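Local coordinates for putative lipoprotein (Parabacteroides distasonis ATCC 8503, PDB 3JX8), which is of unknown function but, as a putative lipoprotein built from adhesin-like head domains, may bind lipid or take part in cell adhesion, at residues K5-N10 against N80-R85; S21-I26 against G64-Y69; I26-S31 against G107-S112; S46-E51 against P86-I91; L101-S106 against I122-S127. One frame throughout, in Å; residues are numbered along the deposited sequence.

How the contacts relate
Contact 3 is buried and almost wholly apolar; it joins two walls of the solenoid across its interior. Contacts 2 and 5 build one of those walls, strand 25-29 lying between strands 65-70 and 100-104. Contact 5 pairs regularly over four residues, contact 2 only briefly where strand 25-29 begins; both have an apolar inner face, and contact 5 a mixed outer one, with Asn102 and Asn123 beside Val104 and Ala125. Contact 4 is an antiparallel pairing at the N-terminal end of the solenoid. Contact 1, a charged surface pair, meets it where Gly9 packs on Asp50 and Asn10 ND2 probably hydrogen-bonds Glu51 OE2. Contacts 1, 3 and 5 also touch the second subunit.

Contact 1 of 5, residues K5-N10 against N80-R85; sequences KRIDGN and NSYDLR
Residues Arg6 to Asp8 run alongside Asp83 to Arg85 as a short parallel pair, the strand axes 4.7 Å apart and inclined by 17°, with Arg6 beside Asp83, Ile7 beside Leu84 and Asp8 beside Arg85. Four backbone bonds alternate between the two strands: Asp83 N to Lys5 O, Ile7 N to Asp83 O, Arg85 N to Ile7 O and Gly9 N to Arg85 O. This two-stranded sheet lies at the surface, separate from the larger sheets. One face carries charged groups. Arg6 is extended from CG to NE, whereas Arg85 bends at chi2 (-62°), and the two cross at about a right angle. Their guanidiniums lie flat on one another, centres 4.0 Å apart and planes 25° apart; NH1 of Arg85 sits 3.4 Å from CZ of Arg6, over the centre of that group. Each arginine is also held at its edge by an aspartate of its own strand. Arg6 grips Asp8 side-on, NE and NH2 both reaching OD1, with NE to OD1 at 2.8 Å. Arg85 spans Asp83 with two atoms on each side, NE to OD1 at 3.0 Å and NH2 to OD2 at 2.9 Å. The opposite face is apolar: CG1 of Ile7 is 4.0 Å from CD2 of Leu84 and 3.9 Å from CD1 of Tyr82. Branched aliphatic residues suit this face, where Ile7 also packs on Leu53 and Tyr56. The flanking carboxylates probably offset the repulsion between the stacked arginines, so two like charges can share a solvent-facing surface at van der Waals distance.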
# COMPACT_ATOMS: atom_id res chain seq x y z
N LYS A 5 -23.84 10.75 16.44
CA LYS A 5 -22.72 10.78 15.46
C LYS A 5 -23.01 11.52 14.15
O LYS A 5 -22.14 12.25 13.66
CB LYS A 5 -22.20 9.36 15.17
CG LYS A 5 -20.89 9.33 14.36
CD LYS A 5 -20.19 7.98 14.49
CE LYS A 5 -19.01 7.87 13.56
NZ LYS A 5 -18.04 6.80 13.97
N ARG A 6 -24.20 11.32 13.56
CA ARG A 6 -24.52 11.96 12.27
C ARG A 6 -25.26 13.29 12.42
O ARG A 6 -26.24 13.34 13.11
CB ARG A 6 -25.35 11.03 11.42
CG ARG A 6 -25.84 11.64 10.12
CD ARG A 6 -26.77 10.71 9.39
NE ARG A 6 -27.53 11.39 8.36
CZ ARG A 6 -28.25 10.77 7.42
NH1 ARG A 6 -28.33 9.44 7.35
NH2 ARG A 6 -28.89 11.50 6.52
N ILE A 7 -24.79 14.35 11.78
CA ILE A 7 -25.46 15.65 11.89
C ILE A 7 -25.80 16.12 10.48
O ILE A 7 -24.92 16.29 9.65
CB ILE A 7 -24.59 16.73 12.59
CG1 ILE A 7 -23.83 16.17 13.82
CG2 ILE A 7 -25.46 17.94 12.94
CD1 ILE A 7 -24.67 15.90 15.06
N ASP A 8 -27.08 16.31 10.22
CA ASP A 8 -27.50 16.78 8.90
C ASP A 8 -27.51 18.29 8.85
O ASP A 8 -27.89 18.93 9.82
CB ASP A 8 -28.87 16.24 8.55
CG ASP A 8 -28.88 14.72 8.41
OD1 ASP A 8 -27.93 14.15 7.86
OD2 ASP A 8 -29.84 14.09 8.89
N GLY A 9 -27.08 18.84 7.72
CA GLY A 9 -27.15 20.28 7.49
C GLY A 9 -28.59 20.73 7.46
O GLY A 9 -29.42 20.08 6.86
N ASN A 10 -28.88 21.85 8.13
CA ASN A 10 -30.24 22.35 8.20
C ASN A 10 -30.68 23.08 6.93
O ASN A 10 -31.78 23.57 6.88
CB ASN A 10 -30.46 23.23 9.44
CG ASN A 10 -29.78 24.61 9.36
OD1 ASN A 10 -29.06 24.94 8.42
ND2 ASN A 10 -30.00 25.41 10.39
N ASN A 80 -13.71 8.90 18.01
CA ASN A 80 -14.45 9.11 16.78
C ASN A 80 -14.91 10.54 16.65
O ASN A 80 -14.96 11.27 17.62
CB ASN A 80 -15.69 8.20 16.68
CG ASN A 80 -16.21 7.79 18.01
OD1 ASN A 80 -16.29 6.58 18.29
ND2 ASN A 80 -16.49 8.77 18.90
N SER A 81 -15.28 10.91 15.43
CA SER A 81 -15.69 12.26 15.14
C SER A 81 -17.07 12.25 14.51
O SER A 81 -17.62 11.18 14.23
CB SER A 81 -14.64 12.92 14.26
OG SER A 81 -14.46 12.14 13.12
N TYR A 82 -17.67 13.44 14.38
CA TYR A 82 -19.01 13.57 13.82
C TYR A 82 -19.02 13.29 12.33
O TYR A 82 -18.08 13.59 11.62
CB TYR A 82 -19.59 14.97 14.04
CG TYR A 82 -19.81 15.29 15.47
CD1 TYR A 82 -20.94 14.84 16.13
CD2 TYR A 82 -18.87 16.01 16.19
CE1 TYR A 82 -21.14 15.12 17.46
CE2 TYR A 82 -19.06 16.31 17.53
CZ TYR A 82 -20.20 15.86 18.15
OH TYR A 82 -20.42 16.14 19.48
N ASP A 83 -20.12 12.73 11.89
CA ASP A 83 -20.41 12.46 10.49
C ASP A 83 -21.35 13.58 9.98
O ASP A 83 -22.56 13.56 10.21
CB ASP A 83 -21.09 11.10 10.45
CG ASP A 83 -21.58 10.71 9.07
OD1 ASP A 83 -21.21 11.34 8.05
OD2 ASP A 83 -22.36 9.74 9.05
N LEU A 84 -20.77 14.57 9.33
CA LEU A 84 -21.51 15.75 8.95
C LEU A 84 -22.09 15.52 7.55
O LEU A 84 -21.40 15.01 6.67
CB LEU A 84 -20.59 16.97 8.97
CG LEU A 84 -19.83 17.22 10.28
CD1 LEU A 84 -19.01 18.49 10.22
CD2 LEU A 84 -20.73 17.26 11.46
N ARG A 85 -23.35 15.88 7.35
CA ARG A 85 -23.97 15.79 6.05
C ARG A 85 -24.43 17.18 5.62
O ARG A 85 -25.60 17.53 5.80
CB ARG A 85 -25.17 14.83 6.08
CG ARG A 85 -24.87 13.45 6.61
CD ARG A 85 -23.86 12.72 5.79
NE ARG A 85 -23.64 11.39 6.35
CZ ARG A 85 -24.44 10.32 6.19
NH1 ARG A 85 -25.53 10.38 5.45
NH2 ARG A 85 -24.13 9.17 6.77

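Contact 2 of 5, residues S21-I26 against G64-Y69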
# COMPACT_ATOMS: atom_id res chain seq x y z
N SER A 21 -3.58 33.35 10.77
CA SER A 21 -2.20 33.62 10.37
C SER A 21 -1.85 32.80 9.15
O SER A 21 -2.58 31.87 8.78
CB SER A 21 -1.21 33.15 11.43
OG SER A 21 -1.58 33.63 12.70
N ASP A 22 -0.69 33.09 8.59
CA ASP A 22 -0.14 32.29 7.53
C ASP A 22 0.07 30.86 7.98
O ASP A 22 0.22 30.57 9.16
CB ASP A 22 1.21 32.84 7.06
CG ASP A 22 1.62 32.27 5.70
OD1 ASP A 22 0.75 32.08 4.83
OD2 ASP A 22 2.81 32.02 5.50
N TYR A 23 0.07 29.97 7.00
CA TYR A 23 0.29 28.57 7.23
C TYR A 23 1.02 28.03 6.03
O TYR A 23 0.89 28.56 4.95
CB TYR A 23 -1.07 27.85 7.42
CG TYR A 23 -2.04 27.98 6.25
CD1 TYR A 23 -2.02 27.07 5.20
CD2 TYR A 23 -3.00 29.00 6.22
CE1 TYR A 23 -2.93 27.18 4.14
CE2 TYR A 23 -3.93 29.10 5.17
CZ TYR A 23 -3.89 28.18 4.13
OH TYR A 23 -4.79 28.27 3.09
N ASP A 24 1.80 26.99 6.25
CA ASP A 24 2.51 26.33 5.17
C ASP A 24 2.06 24.88 5.04
O ASP A 24 2.61 24.13 4.25
CB ASP A 24 4.02 26.41 5.38
CG ASP A 24 4.50 25.70 6.63
OD1 ASP A 24 3.70 25.02 7.33
OD2 ASP A 24 5.71 25.81 6.92
N GLU A 25 1.06 24.51 5.82
CA GLU A 25 0.58 23.13 5.83
C GLU A 25 -0.93 23.11 6.09
O GLU A 25 -1.46 23.97 6.81
CB GLU A 25 1.37 22.41 6.90
CG GLU A 25 1.01 20.98 7.09
CD GLU A 25 1.88 20.30 8.15
OE1 GLU A 25 3.11 20.66 8.24
OE2 GLU A 25 1.32 19.41 8.86
N ILE A 26 -1.63 22.16 5.45
CA ILE A 26 -3.09 21.99 5.57
C ILE A 26 -3.43 20.57 5.99
O ILE A 26 -2.98 19.62 5.36
CB ILE A 26 -3.82 22.27 4.24
CG1 ILE A 26 -3.67 23.74 3.80
CG2 ILE A 26 -5.32 21.90 4.36
CD1 ILE A 26 -4.19 24.02 2.34
N GLY A 64 1.36 27.11 12.43
CA GLY A 64 1.54 27.22 11.00
C GLY A 64 0.83 26.21 10.14
O GLY A 64 1.22 26.03 8.99
N THR A 65 -0.21 25.57 10.69
CA THR A 65 -1.03 24.61 9.97
C THR A 65 -2.51 24.98 10.01
O THR A 65 -3.07 25.20 11.08
CB THR A 65 -0.86 23.20 10.58
OG1 THR A 65 0.52 22.84 10.48
CG2 THR A 65 -1.69 22.16 9.84
N LEU A 66 -3.12 25.05 8.82
CA LEU A 66 -4.55 25.21 8.68
C LEU A 66 -5.19 23.85 8.93
O LEU A 66 -4.87 22.86 8.26
CB LEU A 66 -4.92 25.74 7.29
CG LEU A 66 -6.42 25.79 6.96
CD1 LEU A 66 -7.15 26.77 7.87
CD2 LEU A 66 -6.65 26.10 5.47
N LYS A 67 -6.09 23.83 9.89
CA LYS A 67 -6.78 22.63 10.28
C LYS A 67 -8.27 22.82 10.12
O LYS A 67 -8.86 23.73 10.76
CB LYS A 67 -6.45 22.35 11.74
CG LYS A 67 -4.99 22.07 11.99
CD LYS A 67 -4.72 22.00 13.48
CE LYS A 67 -3.24 21.74 13.77
NZ LYS A 67 -3.00 21.23 15.18
N ILE A 68 -8.89 21.99 9.27
CA ILE A 68 -10.33 21.98 9.03
C ILE A 68 -10.80 20.52 9.10
O ILE A 68 -10.44 19.70 8.26
CB ILE A 68 -10.71 22.61 7.66
CG1 ILE A 68 -10.34 24.10 7.67
CG2 ILE A 68 -12.22 22.44 7.33
CD1 ILE A 68 -10.52 24.83 6.34
N TYR A 69 -11.57 20.19 10.13
CA TYR A 69 -12.07 18.83 10.26
C TYR A 69 -13.21 18.78 11.26
O TYR A 69 -13.32 19.67 12.11
CB TYR A 69 -10.94 17.90 10.69
CG TYR A 69 -10.19 18.37 11.90
CD1 TYR A 69 -10.69 18.12 13.16
CD2 TYR A 69 -8.99 19.02 11.81
CE1 TYR A 69 -10.04 18.53 14.28
CE2 TYR A 69 -8.31 19.45 12.96
CZ TYR A 69 -8.86 19.21 14.18
OH TYR A 69 -8.25 19.60 15.34
O HOH W 1 3.01 23.95 9.99
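Tyr23 and Leu66 make the main apolar contact. The tyrosine ring lies flat beneath the leucine, whose CB stands 3.7 Å from the ring centroid and only 8° off its normal, a CH-pi contact; CD2 of Leu66 continues over the far end of the ring, 3.7 Å from CZ. With chi1 at 58°, Tyr23 CG, where the ring begins, sits 3.8 Å from Leu66 CB. The Tyr23 hydroxyl is bonded to Ser93. Ile26 adds a looser contact beside Leu66. Backbone bonds join strands 25-29 and 65-70, parallel neighbours in one wall of the solenoid: Leu66 N gives to Glu25 O at 2.8 Å, and before the strand begins Asp24 N gives to Gly64 O at 3.0 Å. Gly64 has a positive phi (65°), which a residue without a side chain adopts readily. The polar contacts lie with Glu25 and Thr65 on the other face. One water donates to Asp24 OD1 at 2.9 Å and accepts from Thr65 OG1 at 2.8 Å, tying the turn to the strand. An aromatic face paired with leucine thus helps to cover the inner side of the sheet, beside Val61 and Phe34, while carboxylate, hydroxyl and water occupy its hydrated side.

Contact 3 of 5, residues I26-S31 against G107-S112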
# COMPACT_ATOMS: atom_id res chain seq x y z
N ILE A 26 -1.63 22.16 5.45
CA ILE A 26 -3.09 21.99 5.57
C ILE A 26 -3.43 20.57 5.99
O ILE A 26 -2.98 19.62 5.36
CB ILE A 26 -3.82 22.27 4.24
CG1 ILE A 26 -3.67 23.74 3.80
CG2 ILE A 26 -5.32 21.90 4.36
CD1 ILE A 26 -4.19 24.02 2.34
N THR A 27 -4.23 20.45 7.05
CA THR A 27 -4.90 19.22 7.42
C THR A 27 -6.36 19.45 7.13
O THR A 27 -6.99 20.27 7.81
CB THR A 27 -4.78 18.93 8.93
OG1 THR A 27 -3.42 18.67 9.22
CG2 THR A 27 -5.59 17.72 9.32
N PHE A 28 -6.91 18.75 6.15
CA PHE A 28 -8.30 18.94 5.72
C PHE A 28 -9.01 17.61 5.71
O PHE A 28 -8.65 16.74 4.95
CB PHE A 28 -8.32 19.51 4.32
CG PHE A 28 -9.66 19.43 3.65
CD1 PHE A 28 -10.82 19.81 4.31
CD2 PHE A 28 -9.75 19.05 2.31
CE1 PHE A 28 -12.07 19.74 3.68
CE2 PHE A 28 -11.00 18.98 1.66
CZ PHE A 28 -12.16 19.33 2.36
N VAL A 29 -10.02 17.45 6.55
CA VAL A 29 -10.80 16.23 6.56
C VAL A 29 -12.22 16.62 6.24
O VAL A 29 -12.79 17.50 6.90
CB VAL A 29 -10.81 15.61 7.96
CG1 VAL A 29 -11.73 14.36 8.00
CG2 VAL A 29 -9.37 15.40 8.45
N GLY A 30 -12.81 15.96 5.27
CA GLY A 30 -14.21 16.22 4.94
C GLY A 30 -14.52 16.24 3.46
O GLY A 30 -13.68 15.91 2.61
N SER A 31 -15.76 16.64 3.17
CA SER A 31 -16.35 16.51 1.85
C SER A 31 -16.44 17.81 1.09
O SER A 31 -17.04 17.84 0.02
CB SER A 31 -17.76 15.91 1.96
OG SER A 31 -18.66 16.82 2.58
N GLY A 107 -13.89 14.75 -0.25
CA GLY A 107 -13.91 16.09 -0.79
C GLY A 107 -13.03 16.31 -2.01
O GLY A 107 -12.42 15.38 -2.56
N SER A 108 -12.98 17.56 -2.44
CA SER A 108 -12.22 17.92 -3.59
C SER A 108 -11.34 19.12 -3.28
O SER A 108 -11.79 20.13 -2.77
CB SER A 108 -13.19 18.17 -4.73
OG SER A 108 -12.54 18.83 -5.78
N PHE A 109 -10.05 18.99 -3.51
CA PHE A 109 -9.10 20.04 -3.21
C PHE A 109 -8.48 20.49 -4.52
O PHE A 109 -7.85 19.68 -5.19
CB PHE A 109 -8.04 19.51 -2.27
CG PHE A 109 -7.12 20.56 -1.79
CD1 PHE A 109 -6.10 21.03 -2.61
CD2 PHE A 109 -7.26 21.09 -0.52
CE1 PHE A 109 -5.20 21.99 -2.15
CE2 PHE A 109 -6.39 22.08 -0.06
CZ PHE A 109 -5.36 22.54 -0.89
N ILE A 110 -8.64 21.77 -4.88
CA ILE A 110 -8.27 22.29 -6.21
C ILE A 110 -7.41 23.54 -6.13
O ILE A 110 -7.77 24.49 -5.43
CB ILE A 110 -9.55 22.64 -7.03
CG1 ILE A 110 -10.43 21.38 -7.14
CG2 ILE A 110 -9.20 23.18 -8.41
CD1 ILE A 110 -11.74 21.57 -7.93
N ILE A 111 -6.27 23.54 -6.83
CA ILE A 111 -5.40 24.70 -7.01
C ILE A 111 -5.49 25.06 -8.49
O ILE A 111 -5.23 24.19 -9.34
CB ILE A 111 -3.93 24.41 -6.66
CG1 ILE A 111 -3.82 23.96 -5.22
CG2 ILE A 111 -3.06 25.63 -6.93
CD1 ILE A 111 -2.38 23.82 -4.75
N SER A 112 -5.86 26.31 -8.80
CA SER A 112 -6.14 26.69 -10.19
C SER A 112 -5.19 27.65 -10.87
O SER A 112 -5.18 27.71 -12.09
CB SER A 112 -7.55 27.27 -10.31
OG SER A 112 -8.52 26.26 -10.21
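Ile26, Phe28 and Phe109 meet in a buried apolar contact between two walls of the fold: strand 25-29 belongs to one sheet and strand 108-111 to another, and the side chains bridge the interior between them without any strand pairing. The nearest side-chain approach is made by Ile26, whose CD1 meets Phe109 tip to tip, 3.7 Å from CZ and 3.8 Å from CE2. The methyl comes in at the edge of the ring, near its plane. Phe109 points inward from its strand, its CG anti to the backbone N (chi1 -173°). CD2 of Phe28 arrives at another part of that edge, 4.3 Å from CD2 of Phe109. Such packing of inward-pointing aliphatic and aromatic side chains fills the interior of a parallel beta-solenoid, and it agrees with the placing of this adhesin head domain in the pectate-lyase-like clan. Phe34 meets both phenylalanine rings, edge-to-face with Phe28, and Leu101 packs on Phe109, so the aromatic group extends beyond the two strands. Large flat and branched residues suit this place because they span the gap between sheets. Where the walls converge at the strand ends, small residues take over. Gly107 N makes a weak, bent bond to Gly30 O at 3.1 Å, and Gly107 CA comes within 3.6 Å of Ser31 C; a side chain on Gly107 would run into the carbonyl of Gly30. Gly30 itself has backbone angles (phi 139°) that would press a side chain against the carbonyl oxygen before it.

Contact 4 of 5, residues S46-E51 against P86-I91; sequences SVTIDE and PTVYKI
Tyr89 presents one ring face to Ile49, whose CD1 lies 3.5 Å from the ring centroid, 8° off the normal. The two side chains lie side by side and point the same way; Tyr89 CG, anti to its backbone N (chi1 -170°), comes 3.6 Å from that methyl. At the ring's edge, near its plane, are the carbonyl oxygen of Thr48 and CG1 of Val47, the latter 4.0 Å from CE1. The other flat group is the Asp50 carboxylate: its OD1 takes Thr87 N on the syn side at 2.7 Å and a weak bond from Val88 N, while OD2 receives the Thr87 hydroxyl, so close that the exact length is doubtful. An aspartate suits this bend because its two oxygens can serve the backbone N-H groups and the hydroxyl together; OD2 also accepts from Gly11 N. Pro86 touches Ile49, its CB 3.8 Å from Ile49 CG1. Between these groups Thr48 and Lys90 form a hydrogen-bonded pair, with Thr48 N to Lys90 O at 2.8 Å and Lys90 N to Thr48 O at 3.0 Å. The pairing belongs to the antiparallel strands at the N-terminal end: strand 44-50 also pairs with strand 13-17, and strand 89-95 with strand 33-38, while Tyr89 and Ile91 touch Ile68 of strand 65-70.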
# COMPACT_ATOMS: atom_id res chain seq x y z
N SER A 46 -12.13 31.46 4.15
CA SER A 46 -13.57 31.56 4.14
C SER A 46 -14.18 30.15 4.04
O SER A 46 -13.72 29.35 3.24
CB SER A 46 -14.00 32.41 2.94
OG SER A 46 -15.38 32.27 2.69
N VAL A 47 -15.22 29.89 4.82
CA VAL A 47 -15.92 28.60 4.84
C VAL A 47 -17.43 28.86 4.74
O VAL A 47 -17.98 29.70 5.47
CB VAL A 47 -15.66 27.82 6.15
CG1 VAL A 47 -16.47 26.51 6.17
CG2 VAL A 47 -14.17 27.57 6.35
N THR A 48 -18.08 28.13 3.83
CA THR A 48 -19.51 28.16 3.66
C THR A 48 -20.06 26.76 3.95
O THR A 48 -19.68 25.78 3.29
CB THR A 48 -19.88 28.57 2.25
OG1 THR A 48 -19.31 29.86 1.96
CG2 THR A 48 -21.42 28.61 2.05
N ILE A 49 -20.95 26.66 4.92
CA ILE A 49 -21.57 25.37 5.26
C ILE A 49 -22.93 25.67 5.91
O ILE A 49 -23.17 26.82 6.37
CB ILE A 49 -20.62 24.53 6.19
CG1 ILE A 49 -21.00 23.03 6.17
CG2 ILE A 49 -20.57 25.08 7.64
CD1 ILE A 49 -19.91 22.12 6.73
N ASP A 50 -23.82 24.68 5.95
CA ASP A 50 -25.06 24.83 6.68
C ASP A 50 -24.73 25.41 8.07
O ASP A 50 -23.82 24.95 8.76
CB ASP A 50 -25.80 23.50 6.83
CG ASP A 50 -26.07 22.82 5.48
OD1 ASP A 50 -25.09 22.40 4.85
OD2 ASP A 50 -27.24 22.70 5.05
N GLU A 51 -25.49 26.44 8.47
CA GLU A 51 -25.18 27.22 9.66
C GLU A 51 -25.03 26.34 10.90
O GLU A 51 -24.20 26.62 11.77
CB GLU A 51 -26.23 28.30 9.90
CG GLU A 51 -27.61 27.76 10.23
CD GLU A 51 -28.72 28.81 10.22
OE1 GLU A 51 -28.45 30.05 10.33
OE2 GLU A 51 -29.88 28.36 10.14
N PRO A 86 -23.51 17.99 5.07
CA PRO A 86 -23.89 19.32 4.61
C PRO A 86 -24.71 19.29 3.34
O PRO A 86 -24.63 18.33 2.59
CB PRO A 86 -22.54 20.01 4.36
CG PRO A 86 -21.58 18.95 4.19
CD PRO A 86 -22.06 17.78 4.98
N THR A 87 -25.52 20.32 3.13
CA THR A 87 -26.18 20.53 1.85
C THR A 87 -25.28 21.36 0.94
O THR A 87 -25.41 21.29 -0.26
CB THR A 87 -27.57 21.16 2.01
OG1 THR A 87 -27.46 22.46 2.58
CG2 THR A 87 -28.46 20.30 2.90
N VAL A 88 -24.33 22.10 1.51
CA VAL A 88 -23.38 22.93 0.74
C VAL A 88 -22.13 22.97 1.61
O VAL A 88 -22.25 23.12 2.81
CB VAL A 88 -23.84 24.42 0.63
CG1 VAL A 88 -22.86 25.23 -0.23
CG2 VAL A 88 -25.21 24.52 0.05
N TYR A 89 -20.95 22.86 1.02
CA TYR A 89 -19.72 22.93 1.80
C TYR A 89 -18.59 23.34 0.89
O TYR A 89 -18.16 22.56 0.03
CB TYR A 89 -19.46 21.60 2.50
CG TYR A 89 -18.35 21.57 3.53
CD1 TYR A 89 -17.73 22.74 4.01
CD2 TYR A 89 -17.92 20.36 4.06
CE1 TYR A 89 -16.71 22.67 4.95
CE2 TYR A 89 -16.92 20.31 5.03
CZ TYR A 89 -16.31 21.46 5.46
OH TYR A 89 -15.34 21.38 6.42
N LYS A 90 -18.16 24.60 1.04
CA LYS A 90 -17.15 25.21 0.19
C LYS A 90 -16.14 25.91 1.08
O LYS A 90 -16.51 26.54 2.10
CB LYS A 90 -17.77 26.24 -0.74
CG LYS A 90 -18.74 25.66 -1.73
CD LYS A 90 -19.24 26.67 -2.78
CE LYS A 90 -20.31 27.58 -2.26
NZ LYS A 90 -20.72 28.61 -3.28
N ILE A 91 -14.87 25.80 0.70
CA ILE A 91 -13.80 26.43 1.43
C ILE A 91 -12.93 27.18 0.41
O ILE A 91 -12.61 26.65 -0.66
CB ILE A 91 -12.92 25.39 2.16
CG1 ILE A 91 -13.79 24.55 3.11
CG2 ILE A 91 -11.74 26.11 2.89
CD1 ILE A 91 -13.11 23.28 3.68

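Contact 5 of 5, residues L101-S106 against I122-S127. With SO4 (sulfate ion), chain H.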
# COMPACT_ATOMS: atom_id res chain seq x y z
N LEU A 101 0.07 19.13 2.12
CA LEU A 101 -1.36 18.93 2.19
C LEU A 101 -1.63 17.49 2.66
O LEU A 101 -1.17 16.51 2.06
CB LEU A 101 -1.97 19.12 0.80
CG LEU A 101 -3.47 18.79 0.72
CD1 LEU A 101 -4.25 19.73 1.64
CD2 LEU A 101 -3.99 18.86 -0.73
N ASN A 102 -2.43 17.39 3.71
CA ASN A 102 -2.92 16.14 4.21
C ASN A 102 -4.41 16.25 4.13
O ASN A 102 -5.01 17.03 4.87
CB ASN A 102 -2.45 15.92 5.64
CG ASN A 102 -0.94 15.67 5.71
OD1 ASN A 102 -0.45 14.68 5.17
ND2 ASN A 102 -0.20 16.58 6.32
N THR A 103 -4.99 15.54 3.19
CA THR A 103 -6.40 15.57 2.96
C THR A 103 -7.01 14.14 3.09
O THR A 103 -6.39 13.15 2.64
CB THR A 103 -6.70 16.20 1.59
OG1 THR A 103 -8.11 16.37 1.47
CG2 THR A 103 -6.21 15.38 0.44
N VAL A 104 -8.16 14.05 3.74
CA VAL A 104 -8.81 12.78 4.03
C VAL A 104 -10.30 12.94 3.82
O VAL A 104 -10.93 13.84 4.41
CB VAL A 104 -8.57 12.30 5.51
CG1 VAL A 104 -9.26 10.94 5.76
CG2 VAL A 104 -7.04 12.24 5.86
N GLY A 105 -10.87 12.09 2.98
CA GLY A 105 -12.30 12.10 2.80
C GLY A 105 -12.70 12.04 1.35
O GLY A 105 -11.93 11.62 0.49
N SER A 106 -13.92 12.44 1.12
CA SER A 106 -14.54 12.39 -0.18
C SER A 106 -14.56 13.76 -0.84
O SER A 106 -15.18 13.92 -1.86
CB SER A 106 -15.99 11.93 -0.01
OG SER A 106 -16.70 12.94 0.71
N ILE A 122 1.73 16.30 -1.44
CA ILE A 122 0.29 16.03 -1.35
C ILE A 122 0.04 14.61 -0.83
O ILE A 122 0.52 13.63 -1.43
CB ILE A 122 -0.37 16.15 -2.72
CG1 ILE A 122 -0.11 17.53 -3.30
CG2 ILE A 122 -1.87 15.94 -2.63
CD1 ILE A 122 -0.96 17.80 -4.46
N ASN A 123 -0.69 14.51 0.28
CA ASN A 123 -1.05 13.22 0.88
C ASN A 123 -2.58 13.16 1.00
O ASN A 123 -3.20 13.97 1.68
CB ASN A 123 -0.44 13.06 2.26
CG ASN A 123 1.09 13.14 2.26
OD1 ASN A 123 1.76 12.39 1.56
ND2 ASN A 123 1.62 14.04 3.07
N MSE A 124 -3.18 12.23 0.27
CA MSE A 124 -4.61 11.98 0.31
C MSE A 124 -4.99 10.55 0.78
O MSE A 124 -4.42 9.57 0.30
CB MSE A 124 -5.17 12.18 -1.05
CG MSE A 124 -6.45 11.29 -1.31
SE MSE A 124 -7.55 12.45 -2.26
CE MSE A 124 -8.78 12.98 -0.77
N ALA A 125 -5.96 10.45 1.69
CA ALA A 125 -6.59 9.18 2.03
C ALA A 125 -8.08 9.31 1.73
O ALA A 125 -8.74 10.26 2.16
CB ALA A 125 -6.32 8.81 3.49
N GLY A 126 -8.62 8.36 0.97
CA GLY A 126 -10.03 8.28 0.71
C GLY A 126 -10.45 8.28 -0.76
O GLY A 126 -9.67 7.97 -1.67
N SER A 127 -11.73 8.63 -0.96
CA SER A 127 -12.40 8.53 -2.23
C SER A 127 -12.43 9.84 -2.96
O SER A 127 -12.90 9.91 -4.09
CB SER A 127 -13.83 8.08 -2.00
OG SER A 127 -14.50 9.03 -1.14
S SO4 H . -16.23 12.62 4.00
O1 SO4 H . -15.23 13.40 3.26
O2 SO4 H . -17.17 13.55 4.70
O3 SO4 H . -17.03 11.71 3.16
O4 SO4 H . -15.55 11.80 5.00
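Leu101 to Val104 and Ile122 to Ala125 pair in exact parallel register, axes 4.7 Å apart and 11° from parallel, and this regular part is tightly packed. Backbone bonds run from Asn123 N to Leu101 O, Thr103 N to Asn123 O, Ala125 N to Thr103 O and Gly105 N to Ala125 O. Inward, Leu101 CD2 meets Ile122 CG2 at 4.1 Å, and Thr103 CG2 touches Met124 CB at 3.7 Å. Met124, here selenomethionine, is bent at chi2 and chi3, and its CE touches both Thr103 CG2 and Gly105 O. On the outer face, Asn102 and Asn123 lie side by side with amide planes 14° apart, and Asn123 ND2 gives a hydrogen bond to Asn102 OD1 at 3.0 Å. This is a rung of an asparagine ladder, as in beta-helices: Asn144 donates to Asn123 OD1, and Glu100 and Glu121 each accept from the asparagine two residues on. Val104 CG2 and Ala125 CB, 4.2 Å apart, form the apolar part of that face. Toward the strand ends the contact becomes loose and exposed. Gly105 and Gly126 have positive phi angles that suit residues without side chains, and Ser106 CB and Ser127 OG merely touch. A sulfate, probably from the crystallisation liquor, is held by Ser106 N at 2.7 Å to O1 and Ser106 OG at 2.8 Å to O3. Strand 25-29 flanks strand 100-104, and strand 140-146 flanks strand 120-125; Val130 of strand 129-132 packs inside against Thr103, Ile122 and Met124, and the second subunit packs outside on Asn102, Val104 and Ala125.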